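Local coordinates for cytosolic iron-sulfur protein assembly protein 1 (Saccharomyces cerevisiae, PDB 2HES) that is an essential part of the cytosolic iron-sulfur protein assembly machinery and is required for the maturation of iron-sulfur proteins outside the mitochondria, at residues A[27-32]-A[319-324]; A[120-125]-A[141-146]. All coordinates share one frame; numbering follows the deposited sequence.

Overall arrangement
The chain folds into a seven-bladed WD40 beta-propeller, each blade an antiparallel sheet of four strands. Interaction 1 joins two neighbouring blades. Strand 26-31 belongs to the blade formed by residues 17-52. Strand 320-325 belongs to the last blade, which takes its outermost strand, 5-11, from the start of the chain. Interaction 2 stays inside one blade and joins strand 121-126 to an outermost strand, 144-149, and the residue leading into it, across strand 131-135. Its residues all fall between the two segments of interaction 1 in sequence. The contact centres lie 25 Å apart, with nearest atoms about 12 Å apart. One contact packs the blade that closes the ring against its neighbour; the other packs within a blade.

Interaction 1 (A[27-32]-A[319-324]); sequences LATGST and GIVNFW
Thr-29 and Val-321 mark the nearest approach of the two backbones, with 9.0 Å between their CA atoms. The strand axes come within 10.1 Å and run at 143°, closer to antiparallel than to parallel. No hydrogen bond joins the segments. Each strand belongs to a different propeller blade, and the two meet through side chains.

Leu-27 has the largest share of the contact. Its CB points toward the other strand, and with CG anti to the backbone N (chi1 -169°) the CD2 branch is sent to Val-321. CD2 meets Val-321 CG1 tip to tip at 4.0 Å. The same methyl lies 4.1 Å from Phe-323 CZ and approaches that ring obliquely. Within the second strand, Val-321 CG1 sits 3.5 Å above the plane of the Phe-323 ring, offset toward its rim. This methyl therefore touches both the leucine and the phenylalanine. The other valine branch, CG2, faces Thr-29 CG2 at 4.3 Å.

Thr-29 divides its work. Its methyl turns to the valine, while OG1 hydrogen-bonds to Tyr-13 OH and Lys-37 O. Val-321 also packs on Ile-17 and Phe-20 of strand 17-23, and the Phe-323 ring meets that of Phe-46.

All four touching residues are buried. Between these two segments only carbon atoms touch, so this part of the interface is hydrophobic packing, with the threonine hydroxyl satisfied elsewhere.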
loop_
_atom_site.group_PDB
_atom_site.type_symbol
_atom_site.label_atom_id
_atom_site.label_comp_id
_atom_site.label_asym_id
_atom_site.label_seq_id
_atom_site.Cartn_x
_atom_site.Cartn_y
_atom_site.Cartn_z
ATOM N N LEU A 27 4.388 -1.399 13.854
ATOM C CA LEU A 27 3.909 -0.505 12.788
ATOM C C LEU A 27 4.960 0.572 12.489
ATOM O O LEU A 27 5.323 1.350 13.381
ATOM C CB LEU A 27 2.550 0.152 13.171
ATOM C CG LEU A 27 1.782 0.907 12.065
ATOM C CD1 LEU A 27 1.131 -0.063 11.049
ATOM C CD2 LEU A 27 0.751 1.894 12.659
ATOM N N ALA A 28 5.474 0.616 11.253
ATOM C CA ALA A 28 6.327 1.732 10.779
ATOM C C ALA A 28 5.436 2.806 10.136
ATOM O O ALA A 28 4.524 2.445 9.451
ATOM C CB ALA A 28 7.344 1.232 9.756
ATOM N N THR A 29 5.705 4.091 10.344
ATOM C CA THR A 29 4.908 5.193 9.726
ATOM C C THR A 29 5.735 6.269 8.987
ATOM O O THR A 29 6.897 6.495 9.327
ATOM C CB THR A 29 4.054 5.904 10.805
ATOM O OG1 THR A 29 4.919 6.591 11.740
ATOM C CG2 THR A 29 3.191 4.908 11.534
ATOM N N GLY A 30 5.129 6.956 8.014
ATOM C CA GLY A 30 5.776 8.005 7.252
ATOM C C GLY A 30 4.864 9.214 7.169
ATOM O O GLY A 30 3.646 9.066 7.101
ATOM N N SER A 31 5.469 10.404 7.201
ATOM C CA SER A 31 4.753 11.670 7.234
ATOM C C SER A 31 5.500 12.732 6.414
ATOM O O SER A 31 6.546 12.443 5.835
ATOM C CB SER A 31 4.653 12.100 8.703
ATOM O OG SER A 31 4.316 13.459 8.813
ATOM N N THR A 32 4.979 13.967 6.346
ATOM C CA THR A 32 5.661 15.046 5.628
ATOM C C THR A 32 7.047 15.282 6.230
ATOM O O THR A 32 7.919 15.860 5.602
ATOM C CB THR A 32 4.798 16.333 5.565
ATOM O OG1 THR A 32 3.593 16.027 4.856
ATOM C CG2 THR A 32 5.510 17.452 4.813
ATOM N N GLY A 319 -2.148 13.618 11.631
ATOM C CA GLY A 319 -0.941 13.044 12.255
ATOM C C GLY A 319 -1.232 11.957 13.274
ATOM O O GLY A 319 -0.358 11.571 14.061
ATOM N N ILE A 320 -2.451 11.430 13.234
ATOM C CA ILE A 320 -2.901 10.410 14.140
ATOM C C ILE A 320 -3.013 9.060 13.432
ATOM O O ILE A 320 -3.447 8.987 12.273
ATOM C CB ILE A 320 -4.286 10.815 14.784
ATOM C CG1 ILE A 320 -4.100 12.036 15.702
ATOM C CG2 ILE A 320 -4.949 9.662 15.500
ATOM C CD1 ILE A 320 -5.309 12.323 16.609
ATOM N N VAL A 321 -2.631 8.002 14.124
ATOM C CA VAL A 321 -3.037 6.658 13.727
ATOM C C VAL A 321 -4.144 6.198 14.654
ATOM O O VAL A 321 -3.930 6.009 15.869
ATOM C CB VAL A 321 -1.871 5.624 13.773
ATOM C CG1 VAL A 321 -2.380 4.251 13.403
ATOM C CG2 VAL A 321 -0.768 6.040 12.852
ATOM N N ASN A 322 -5.347 6.048 14.110
ATOM C CA ASN A 322 -6.414 5.437 14.888
ATOM C C ASN A 322 -6.452 3.928 14.688
ATOM O O ASN A 322 -6.320 3.424 13.561
ATOM C CB ASN A 322 -7.765 6.074 14.532
ATOM C CG ASN A 322 -7.864 7.513 14.965
ATOM O OD1 ASN A 322 -8.120 8.419 14.154
ATOM N ND2 ASN A 322 -7.672 7.743 16.252
ATOM N N PHE A 323 -6.644 3.208 15.783
ATOM C CA PHE A 323 -6.731 1.764 15.766
ATOM C C PHE A 323 -8.146 1.403 16.111
ATOM O O PHE A 323 -8.665 1.851 17.146
ATOM C CB PHE A 323 -5.790 1.131 16.789
ATOM C CG PHE A 323 -4.350 1.363 16.501
ATOM C CD1 PHE A 323 -3.650 0.480 15.677
ATOM C CD2 PHE A 323 -3.694 2.471 17.036
ATOM C CE1 PHE A 323 -2.305 0.703 15.399
ATOM C CE2 PHE A 323 -2.344 2.700 16.770
ATOM C CZ PHE A 323 -1.650 1.810 15.951
ATOM N N TRP A 324 -8.771 0.612 15.236
ATOM C CA TRP A 324 -10.181 0.284 15.358
ATOM C C TRP A 324 -10.397 -1.201 15.474
ATOM O O TRP A 324 -9.675 -2.011 14.864
ATOM C CB TRP A 324 -10.976 0.783 14.149
ATOM C CG TRP A 324 -10.662 2.173 13.734
ATOM C CD1 TRP A 324 -9.651 2.559 12.917
ATOM C CD2 TRP A 324 -11.360 3.368 14.108
ATOM N NE1 TRP A 324 -9.679 3.917 12.737
ATOM C CE2 TRP A 324 -10.716 4.440 13.467
ATOM C CE3 TRP A 324 -12.487 3.636 14.912
ATOM C CZ2 TRP A 324 -11.137 5.766 13.611
ATOM C CZ3 TRP A 324 -12.900 4.953 15.062
ATOM C CH2 TRP A 324 -12.229 6.006 14.407
#

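Interaction 2 (A[120-125]-A[141-146])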
loop_
_atom_site.group_PDB
_atom_site.type_symbol
_atom_site.label_atom_id
_atom_site.label_comp_id
_atom_site.label_asym_id
_atom_site.label_seq_id
_atom_site.Cartn_x
_atom_site.Cartn_y
_atom_site.Cartn_z
ATOM N N TYR A 120 12.990 -10.936 -1.731
ATOM C CA TYR A 120 14.125 -10.617 -2.599
ATOM C C TYR A 120 13.983 -9.424 -3.519
ATOM O O TYR A 120 14.966 -8.956 -4.058
ATOM C CB TYR A 120 14.482 -11.798 -3.444
ATOM C CG TYR A 120 14.966 -12.966 -2.683
ATOM C CD1 TYR A 120 15.960 -12.830 -1.696
ATOM C CD2 TYR A 120 14.464 -14.232 -2.959
ATOM C CE1 TYR A 120 16.415 -13.945 -0.986
ATOM C CE2 TYR A 120 14.935 -15.339 -2.283
ATOM C CZ TYR A 120 15.902 -15.190 -1.299
ATOM O OH TYR A 120 16.342 -16.315 -0.619
ATOM N N TYR A 121 12.764 -8.948 -3.730
ATOM C CA TYR A 121 12.550 -7.869 -4.689
ATOM C C TYR A 121 11.886 -6.726 -3.962
ATOM O O TYR A 121 11.006 -6.943 -3.134
ATOM C CB TYR A 121 11.637 -8.336 -5.821
ATOM C CG TYR A 121 12.245 -9.390 -6.697
ATOM C CD1 TYR A 121 13.487 -9.193 -7.311
ATOM C CD2 TYR A 121 11.557 -10.580 -6.943
ATOM C CE1 TYR A 121 14.035 -10.190 -8.152
ATOM C CE2 TYR A 121 12.092 -11.567 -7.767
ATOM C CZ TYR A 121 13.333 -11.363 -8.356
ATOM O OH TYR A 121 13.853 -12.349 -9.174
ATOM N N LEU A 122 12.400 -5.542 -4.219
ATOM C CA LEU A 122 11.831 -4.303 -3.759
ATOM C C LEU A 122 11.460 -3.502 -5.001
ATOM O O LEU A 122 12.306 -3.196 -5.840
ATOM C CB LEU A 122 12.860 -3.541 -2.891
ATOM C CG LEU A 122 12.417 -2.155 -2.430
ATOM C CD1 LEU A 122 11.307 -2.301 -1.451
ATOM C CD2 LEU A 122 13.606 -1.332 -1.794
ATOM N N ALA A 123 10.164 -3.209 -5.135
ATOM C CA ALA A 123 9.662 -2.321 -6.183
ATOM C C ALA A 123 9.548 -0.893 -5.680
ATOM O O ALA A 123 9.142 -0.659 -4.533
ATOM C CB ALA A 123 8.281 -2.777 -6.613
ATOM N N THR A 124 9.896 0.055 -6.538
ATOM C CA THR A 124 9.719 1.457 -6.199
ATOM C C THR A 124 8.921 2.144 -7.320
ATOM O O THR A 124 8.999 1.743 -8.489
ATOM C CB THR A 124 11.059 2.187 -5.923
ATOM O OG1 THR A 124 11.804 2.380 -7.138
ATOM C CG2 THR A 124 11.904 1.443 -4.811
ATOM N N CYS A 125 8.142 3.163 -6.985
ATOM C CA CYS A 125 7.429 3.885 -8.054
ATOM C C CYS A 125 7.507 5.356 -7.782
ATOM O O CYS A 125 7.837 5.786 -6.666
ATOM C CB CYS A 125 5.972 3.443 -8.225
ATOM S SG CYS A 125 4.965 3.836 -6.796
ATOM N N GLU A 141 21.401 -6.203 2.247
ATOM C CA GLU A 141 22.432 -5.158 2.317
ATOM C C GLU A 141 22.703 -4.379 1.018
ATOM O O GLU A 141 22.920 -3.179 1.056
ATOM C CB GLU A 141 23.739 -5.775 2.840
ATOM C CG GLU A 141 23.571 -6.460 4.203
ATOM C CD GLU A 141 24.873 -6.947 4.829
ATOM O OE1 GLU A 141 25.941 -6.855 4.184
ATOM O OE2 GLU A 141 24.810 -7.428 5.981
ATOM N N GLU A 142 22.701 -5.068 -0.120
ATOM C CA GLU A 142 23.056 -4.462 -1.415
ATOM C C GLU A 142 21.897 -4.630 -2.388
ATOM O O GLU A 142 21.226 -5.650 -2.354
ATOM C CB GLU A 142 24.292 -5.135 -2.020
ATOM C CG GLU A 142 25.552 -5.084 -1.167
ATOM C CD GLU A 142 26.783 -5.540 -1.946
ATOM O OE1 GLU A 142 27.460 -4.674 -2.539
ATOM O OE2 GLU A 142 27.046 -6.765 -2.002
ATOM N N TYR A 143 21.696 -3.646 -3.253
ATOM C CA TYR A 143 20.545 -3.644 -4.168
ATOM C C TYR A 143 20.990 -3.519 -5.638
ATOM O O TYR A 143 21.804 -2.655 -5.989
ATOM C CB TYR A 143 19.509 -2.584 -3.712
ATOM C CG TYR A 143 18.902 -2.997 -2.381
ATOM C CD1 TYR A 143 17.658 -3.620 -2.317
ATOM C CD2 TYR A 143 19.601 -2.812 -1.179
ATOM C CE1 TYR A 143 17.121 -4.043 -1.099
ATOM C CE2 TYR A 143 19.085 -3.230 0.025
ATOM C CZ TYR A 143 17.847 -3.841 0.076
ATOM O OH TYR A 143 17.330 -4.255 1.289
ATOM N N GLU A 144 20.488 -4.426 -6.462
ATOM C CA GLU A 144 20.779 -4.446 -7.899
ATOM C C GLU A 144 19.522 -4.105 -8.667
ATOM O O GLU A 144 18.513 -4.748 -8.480
ATOM C CB GLU A 144 21.206 -5.839 -8.325
ATOM C CG GLU A 144 21.658 -5.883 -9.765
ATOM C CD GLU A 144 22.001 -7.276 -10.237
ATOM O OE1 GLU A 144 22.308 -8.142 -9.398
ATOM O OE2 GLU A 144 21.972 -7.506 -11.460
ATOM N N CYS A 145 19.589 -3.113 -9.544
ATOM C CA CYS A 145 18.408 -2.763 -10.316
ATOM C C CYS A 145 18.261 -3.744 -11.441
ATOM O O CYS A 145 19.146 -3.837 -12.313
ATOM C CB CYS A 145 18.501 -1.340 -10.866
ATOM S SG CYS A 145 17.029 -0.977 -11.824
ATOM N N ILE A 146 17.164 -4.496 -11.451
ATOM C CA ILE A 146 17.042 -5.492 -12.510
ATOM C C ILE A 146 16.073 -5.112 -13.639
ATOM O O ILE A 146 16.121 -5.670 -14.744
ATOM C CB ILE A 146 16.693 -6.852 -11.970
ATOM C CG1 ILE A 146 15.427 -6.792 -11.153
ATOM C CG2 ILE A 146 17.839 -7.417 -11.136
ATOM C CD1 ILE A 146 14.722 -8.141 -11.059
#
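Tyr-121 and Ile-146 form the tighter of two apolar contacts between these segments. Ile-146 CD1 lies 3.6 Å from Tyr-121 CE1 and 4.1 Å from CD1 of the same ring. The methyl comes to the ring obliquely, and the two side chains cross at about a right angle. Ile-146 CG1 lies between its backbone N and carbonyl carbon (chi1 56°), which carries CD1 to the tyrosine. The second contact is looser. Leu-122 CD2 stands 4.5 Å from Tyr-143 CE1, again oblique to the ring. The CA atoms of Leu-122 and Tyr-143 are 8.7 Å apart, the nearest pair of the two segments.

Hydrogen bonds play no part between the segments. Strand 131-135 lies between their strands, and Leu-122 has its backbone bonding with Trp-134 of that strand. The hydroxyls of the two touching tyrosines have partners outside the segments: Tyr-143 OH hydrogen-bonds to Gly-140 O, and Tyr-121 OH makes a weak hydrogen bond to Asp-185 OD1.

Further packing links the blade to both neighbours. Tyr-121 touches Trp-161 of the following blade, and Tyr-143 touches Ile-84 of the preceding one. The two apolar pairs thus reach across the third strand, 131-135, of a four-stranded antiparallel sheet, from its second strand to the outer strand and the residue leading into it. Such a sheet is the blade of a WD40 beta-propeller.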